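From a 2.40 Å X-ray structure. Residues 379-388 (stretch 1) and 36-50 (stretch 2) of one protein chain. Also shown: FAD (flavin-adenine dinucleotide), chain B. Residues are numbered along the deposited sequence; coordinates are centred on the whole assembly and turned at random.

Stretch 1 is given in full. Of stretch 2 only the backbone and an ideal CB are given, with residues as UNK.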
# COMPACT_ATOMS: atom_id res chain seq x y z
N ARG A 379 -13.82 16.60 -2.21
CA ARG A 379 -13.42 15.22 -2.23
C ARG A 379 -12.04 15.09 -2.84
O ARG A 379 -11.73 15.74 -3.84
CB ARG A 379 -14.41 14.36 -2.99
CG ARG A 379 -15.82 14.54 -2.47
CD ARG A 379 -16.74 13.44 -2.96
NE ARG A 379 -16.96 12.50 -1.88
CZ ARG A 379 -16.70 11.19 -1.90
NH1 ARG A 379 -16.23 10.56 -2.98
NH2 ARG A 379 -16.95 10.49 -0.80
N PRO A 380 -11.20 14.27 -2.22
CA PRO A 380 -9.88 14.04 -2.82
C PRO A 380 -9.99 13.24 -4.15
O PRO A 380 -10.94 12.47 -4.31
CB PRO A 380 -9.13 13.25 -1.73
CG PRO A 380 -10.20 12.56 -0.96
CD PRO A 380 -11.47 13.38 -1.09
N PRO A 381 -9.08 13.48 -5.10
CA PRO A 381 -9.04 12.64 -6.29
C PRO A 381 -8.33 11.31 -6.05
O PRO A 381 -7.61 11.17 -5.09
CB PRO A 381 -8.29 13.52 -7.31
CG PRO A 381 -7.52 14.51 -6.52
CD PRO A 381 -8.12 14.61 -5.17
N LEU A 382 -8.54 10.35 -6.94
CA LEU A 382 -7.77 9.12 -6.99
C LEU A 382 -6.51 9.27 -7.78
O LEU A 382 -6.46 9.99 -8.76
CB LEU A 382 -8.58 8.00 -7.63
CG LEU A 382 -9.81 7.55 -6.84
CD1 LEU A 382 -10.62 6.64 -7.74
CD2 LEU A 382 -9.39 6.75 -5.64
N ALA A 383 -5.47 8.57 -7.33
CA ALA A 383 -4.18 8.58 -8.01
C ALA A 383 -4.20 7.63 -9.21
O ALA A 383 -4.84 6.58 -9.18
CB ALA A 383 -3.08 8.15 -7.06
N GLU A 384 -3.47 8.00 -10.25
CA GLU A 384 -3.18 7.10 -11.35
C GLU A 384 -1.90 6.31 -11.06
O GLU A 384 -1.00 6.81 -10.43
CB GLU A 384 -2.97 7.86 -12.65
CG GLU A 384 -4.18 8.69 -13.11
CD GLU A 384 -4.06 9.14 -14.57
OE1 GLU A 384 -4.06 8.27 -15.48
OE2 GLU A 384 -4.02 10.38 -14.79
N PRO A 385 -1.82 5.06 -11.52
CA PRO A 385 -0.56 4.35 -11.43
C PRO A 385 0.53 4.98 -12.31
O PRO A 385 0.22 5.54 -13.32
CB PRO A 385 -0.92 2.97 -11.94
CG PRO A 385 -2.07 3.19 -12.87
CD PRO A 385 -2.85 4.28 -12.24
N ALA A 386 1.78 4.91 -11.90
CA ALA A 386 2.94 5.50 -12.67
C ALA A 386 3.08 5.00 -14.14
O ALA A 386 3.42 5.76 -15.04
CB ALA A 386 4.23 5.24 -11.90
N TRP A 387 2.75 3.74 -14.38
CA TRP A 387 2.71 3.19 -15.74
C TRP A 387 1.74 3.89 -16.71
O TRP A 387 1.96 3.84 -17.94
CB TRP A 387 2.48 1.66 -15.78
CG TRP A 387 1.66 1.05 -14.73
CD1 TRP A 387 0.38 0.67 -14.81
CD2 TRP A 387 2.11 0.66 -13.44
NE1 TRP A 387 -0.02 0.11 -13.63
CE2 TRP A 387 1.04 0.07 -12.78
CE3 TRP A 387 3.33 0.75 -12.77
CZ2 TRP A 387 1.13 -0.38 -11.48
CZ3 TRP A 387 3.42 0.29 -11.49
CH2 TRP A 387 2.33 -0.27 -10.86
N GLU A 388 0.68 4.53 -16.21
CA GLU A 388 -0.13 5.38 -17.08
C GLU A 388 0.48 6.76 -17.24
O GLU A 388 0.43 7.32 -18.32
CB GLU A 388 -1.61 5.41 -16.66
CG GLU A 388 -2.30 4.04 -16.79
CD GLU A 388 -2.48 3.52 -18.23
OE1 GLU A 388 -2.76 2.29 -18.38
OE2 GLU A 388 -2.36 4.29 -19.23
N UNK A 36 -9.13 12.49 5.87
CA UNK A 36 -8.59 13.71 5.31
C UNK A 36 -7.38 13.34 4.50
O UNK A 36 -6.49 12.65 5.01
CB UNK A 36 -8.24 14.73 6.39
N UNK A 37 -7.36 13.78 3.24
CA UNK A 37 -6.24 13.53 2.29
C UNK A 37 -5.89 14.85 1.59
O UNK A 37 -6.77 15.59 1.15
CB UNK A 37 -6.61 12.46 1.26
N UNK A 38 -4.60 15.13 1.50
CA UNK A 38 -4.09 16.43 1.03
C UNK A 38 -3.74 16.39 -0.48
O UNK A 38 -3.55 17.43 -1.10
CB UNK A 38 -2.86 16.83 1.84
N UNK A 39 -3.65 15.20 -1.04
CA UNK A 39 -3.39 15.06 -2.47
C UNK A 39 -4.36 14.01 -2.99
O UNK A 39 -5.55 14.19 -2.89
CB UNK A 39 -1.94 14.67 -2.75
N UNK A 40 -3.88 12.91 -3.54
CA UNK A 40 -4.77 11.96 -4.16
C UNK A 40 -4.73 10.65 -3.41
O UNK A 40 -3.69 10.23 -2.90
CB UNK A 40 -4.41 11.75 -5.63
N UNK A 41 -5.89 10.02 -3.31
CA UNK A 41 -6.01 8.77 -2.59
C UNK A 41 -5.18 7.67 -3.27
O UNK A 41 -5.24 7.50 -4.48
CB UNK A 41 -7.48 8.36 -2.50
N UNK A 42 -4.47 6.92 -2.45
CA UNK A 42 -3.50 5.94 -2.93
C UNK A 42 -2.20 6.51 -3.51
O UNK A 42 -1.36 5.75 -3.97
CB UNK A 42 -4.17 5.07 -4.00
N UNK A 43 -2.02 7.83 -3.47
CA UNK A 43 -0.99 8.51 -4.28
C UNK A 43 0.42 8.62 -3.68
O UNK A 43 1.33 9.19 -4.30
CB UNK A 43 -1.48 9.93 -4.59
N UNK A 44 0.63 8.10 -2.48
CA UNK A 44 1.99 8.01 -1.93
C UNK A 44 2.51 6.65 -2.38
O UNK A 44 2.54 6.34 -3.57
CB UNK A 44 2.02 8.16 -0.41
N UNK A 45 2.81 5.81 -1.41
CA UNK A 45 3.37 4.50 -1.67
C UNK A 45 2.41 3.48 -2.26
O UNK A 45 2.83 2.62 -3.02
CB UNK A 45 3.94 3.94 -0.37
N UNK A 46 1.13 3.55 -1.88
CA UNK A 46 0.18 2.47 -2.19
C UNK A 46 -0.03 2.10 -3.66
O UNK A 46 0.07 0.93 -4.01
CB UNK A 46 -1.18 2.85 -1.61
N UNK A 47 -0.34 3.08 -4.48
CA UNK A 47 -0.56 2.82 -5.91
C UNK A 47 0.76 2.54 -6.60
O UNK A 47 0.73 2.06 -7.71
CB UNK A 47 -1.26 4.00 -6.58
N UNK A 48 1.88 2.88 -5.95
CA UNK A 48 3.21 2.53 -6.45
C UNK A 48 3.71 1.18 -5.97
O UNK A 48 4.80 0.76 -6.36
CB UNK A 48 4.21 3.61 -6.04
N UNK A 49 2.95 0.47 -5.14
CA UNK A 49 3.38 -0.84 -4.72
C UNK A 49 3.25 -1.85 -5.86
O UNK A 49 2.69 -1.55 -6.93
CB UNK A 49 2.57 -1.30 -3.50
N UNK A 50 3.78 -3.03 -5.62
CA UNK A 50 3.63 -4.14 -6.57
C UNK A 50 2.36 -4.93 -6.28
O UNK A 50 2.01 -5.81 -7.05
CB UNK A 50 4.85 -5.07 -6.51
PA FAD B . 0.77 5.87 1.69
O1A FAD B . 0.24 4.98 0.62
O2A FAD B . 2.05 6.63 1.50
O5B FAD B . -0.40 6.88 2.05
C5B FAD B . -0.20 8.03 2.85
C4B FAD B . -1.24 9.03 2.41
O4B FAD B . -1.23 10.15 3.31
C3B FAD B . -0.96 9.55 0.99
O3B FAD B . -2.09 9.35 0.14
C2B FAD B . -0.65 11.02 1.21
O2B FAD B . -1.06 11.88 0.15
C1B FAD B . -1.37 11.32 2.53
N9A FAD B . -0.79 12.45 3.27
C8A FAD B . 0.52 12.68 3.47
N7A FAD B . 0.68 13.81 4.18
C5A FAD B . -0.54 14.30 4.46
C6A FAD B . -1.05 15.47 5.17
N6A FAD B . -0.18 16.32 5.74
N1A FAD B . -2.38 15.65 5.25
C2A FAD B . -3.23 14.78 4.67
N3A FAD B . -2.83 13.68 3.99
C4A FAD B . -1.51 13.40 3.86
N1 FAD B . 3.80 -3.91 0.27
C2 FAD B . 3.29 -5.14 0.03
O2 FAD B . 2.65 -5.72 0.94
N3 FAD B . 3.45 -5.77 -1.15
C4 FAD B . 4.12 -5.22 -2.16
O4 FAD B . 4.24 -5.81 -3.25
C4X FAD B . 4.70 -3.88 -1.98
N5 FAD B . 5.39 -3.28 -2.96
C5X FAD B . 5.90 -2.05 -2.78
C6 FAD B . 6.60 -1.46 -3.83
C7 FAD B . 7.14 -0.20 -3.70
C7M FAD B . 7.87 0.43 -4.85
C8 FAD B . 6.96 0.54 -2.42
C8M FAD B . 7.52 1.93 -2.21
C9 FAD B . 6.28 -0.06 -1.38
C9A FAD B . 5.74 -1.33 -1.50
N10 FAD B . 5.02 -1.97 -0.44
C10 FAD B . 4.48 -3.24 -0.66
C1' FAD B . 4.79 -1.32 0.84
C2' FAD B . 3.51 -0.52 0.73
O2' FAD B . 3.43 0.20 -0.50
C3' FAD B . 3.36 0.42 1.92
O3' FAD B . 3.69 -0.29 3.12
C4' FAD B . 1.92 0.95 2.02
O4' FAD B . 1.37 1.22 0.73
C5' FAD B . 1.86 2.22 2.84
O5' FAD B . 0.48 2.58 3.04
P FAD B . 0.14 3.95 3.78
O1P FAD B . -1.32 4.24 3.59
O2P FAD B . 0.71 3.84 5.15
O3P FAD B . 1.08 5.01 3.02

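Position 36 has CA-to-CB directed away from stretch 1; extended angles (-109/127) suit many residues. It is Val36. At position 37 the ideal CB lies 4.0 Å from Pro380 CB, so an aliphatic stem fits, while the FAD ribose hydroxyls favour an acceptor at its end. In Glu37, CG packs 3.9 Å from Pro380 CB, then the chain leads away, OE1 accepting from FAD O2B (2.4 Å, very short) and OE2 from FAD O3B (2.8 Å).

Positions 38 and 39 point away from stretch 1, which sets no demand at either. At 38 the FAD adenine limits bulk, the ideal CB being 3.5 Å from FAD C2A, so a small polar residue suits: Ser38. At 39 the unusual backbone (-134/-119) favours Gly or Ala; Ala39 meets stretch 1 through its backbone, O lying 3.5 Å from Pro381 CD.

Position 40 points sideways, its ideal CB 3.3 Å from Pro381 O and 3.8 Å from Ala383 N. Such crowding argues for Ala or Ser. Ser40 is found, OG 3.4 Å from Ala383 CB, a contact and not a hydrogen bond.

At position 41 the backbone is paired: N donates to Pro381 O (2.7 Å, 154°) and O accepts from Ala383 N (3.1 Å, 156°), a single bridge centred on Leu382. The ideal CB sits 4.0 Å from Leu382 CD2, an apolar setting for Leu, Ile or Met. Leu41 places CD1 3.7 Å from Leu382 CD2 and CD2 3.8 Å from Pro380 CG.

Position 42 has phi 73°, which favours glycine, with Asn possible; Gly42 lies within the type II turn from 40 to 43. At 43 an ideal CB would stand a tight 3.4 Å from Ala383 CB, favouring glycine; Gly43 is found. At 44 a CB would come 2.5 Å from FAD O2A. Gly44 avoids this.

Positions 45 and 46 are out of reach of stretch 1 but near the FAD phosphate, where donors suit. Gln45 NE2 donates to FAD O2A (3.1 Å), Ser46 OG to FAD O1A (2.7 Å).

Position 47 points toward stretch 1, ideal CB 4.6 Å from Ala383 CB; a medium aliphatic fits. Val47 places CG1 3.6 Å from Pro385 CA. Water 1 links Val47 O (2.8 Å) to Ala386 N (2.9 Å).

Position 48 points sideways, 49 and 50 away, no ideal CB within 5.5 Å of stretch 1; several polar or flexible side chains would do. Lys48 NZ donates to Gly44 O (3.3 Å), Ser49 OG to Ser46 O (2.7 Å); Gln50 follows.

Stretch 2 36-50: VESASLGGGQSVKSQ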
# COMPACT_ATOMS: atom_id res chain seq x y z
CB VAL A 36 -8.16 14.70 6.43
CG1 VAL A 36 -7.54 15.96 5.83
CG2 VAL A 36 -9.36 15.10 7.26
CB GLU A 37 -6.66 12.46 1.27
CG GLU A 37 -5.80 12.40 0.03
CD GLU A 37 -4.42 11.85 0.34
OE1 GLU A 37 -3.39 12.55 0.06
OE2 GLU A 37 -4.41 10.68 0.85
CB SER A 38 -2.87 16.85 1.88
OG SER A 38 -1.86 15.83 1.88
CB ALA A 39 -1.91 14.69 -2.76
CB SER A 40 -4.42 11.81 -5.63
OG SER A 40 -3.11 11.33 -5.77
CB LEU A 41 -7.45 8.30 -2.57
CG LEU A 41 -8.53 9.18 -2.01
CD1 LEU A 41 -9.88 8.65 -2.47
CD2 LEU A 41 -8.39 9.21 -0.52
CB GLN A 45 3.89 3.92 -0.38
CG GLN A 45 4.97 4.74 0.29
CD GLN A 45 5.15 4.32 1.75
OE1 GLN A 45 5.88 3.38 2.07
NE2 GLN A 45 4.44 5.00 2.64
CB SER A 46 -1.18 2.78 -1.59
OG SER A 46 -1.03 2.77 -0.21
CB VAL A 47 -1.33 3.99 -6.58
CG1 VAL A 47 -1.52 3.83 -8.05
CG2 VAL A 47 -2.75 3.97 -6.06
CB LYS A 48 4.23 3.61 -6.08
CG LYS A 48 3.89 4.97 -6.65
CD LYS A 48 4.97 5.94 -6.21
CE LYS A 48 4.80 7.34 -6.81
NZ LYS A 48 3.88 8.11 -5.95
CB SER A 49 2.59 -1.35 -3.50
OG SER A 49 1.20 -1.50 -3.74
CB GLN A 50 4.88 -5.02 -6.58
CG GLN A 50 6.12 -4.30 -7.11
CD GLN A 50 7.21 -5.26 -7.63
OE1 GLN A 50 8.16 -5.56 -6.92
NE2 GLN A 50 7.05 -5.74 -8.85
O HOH W 1 2.34 3.10 -9.72
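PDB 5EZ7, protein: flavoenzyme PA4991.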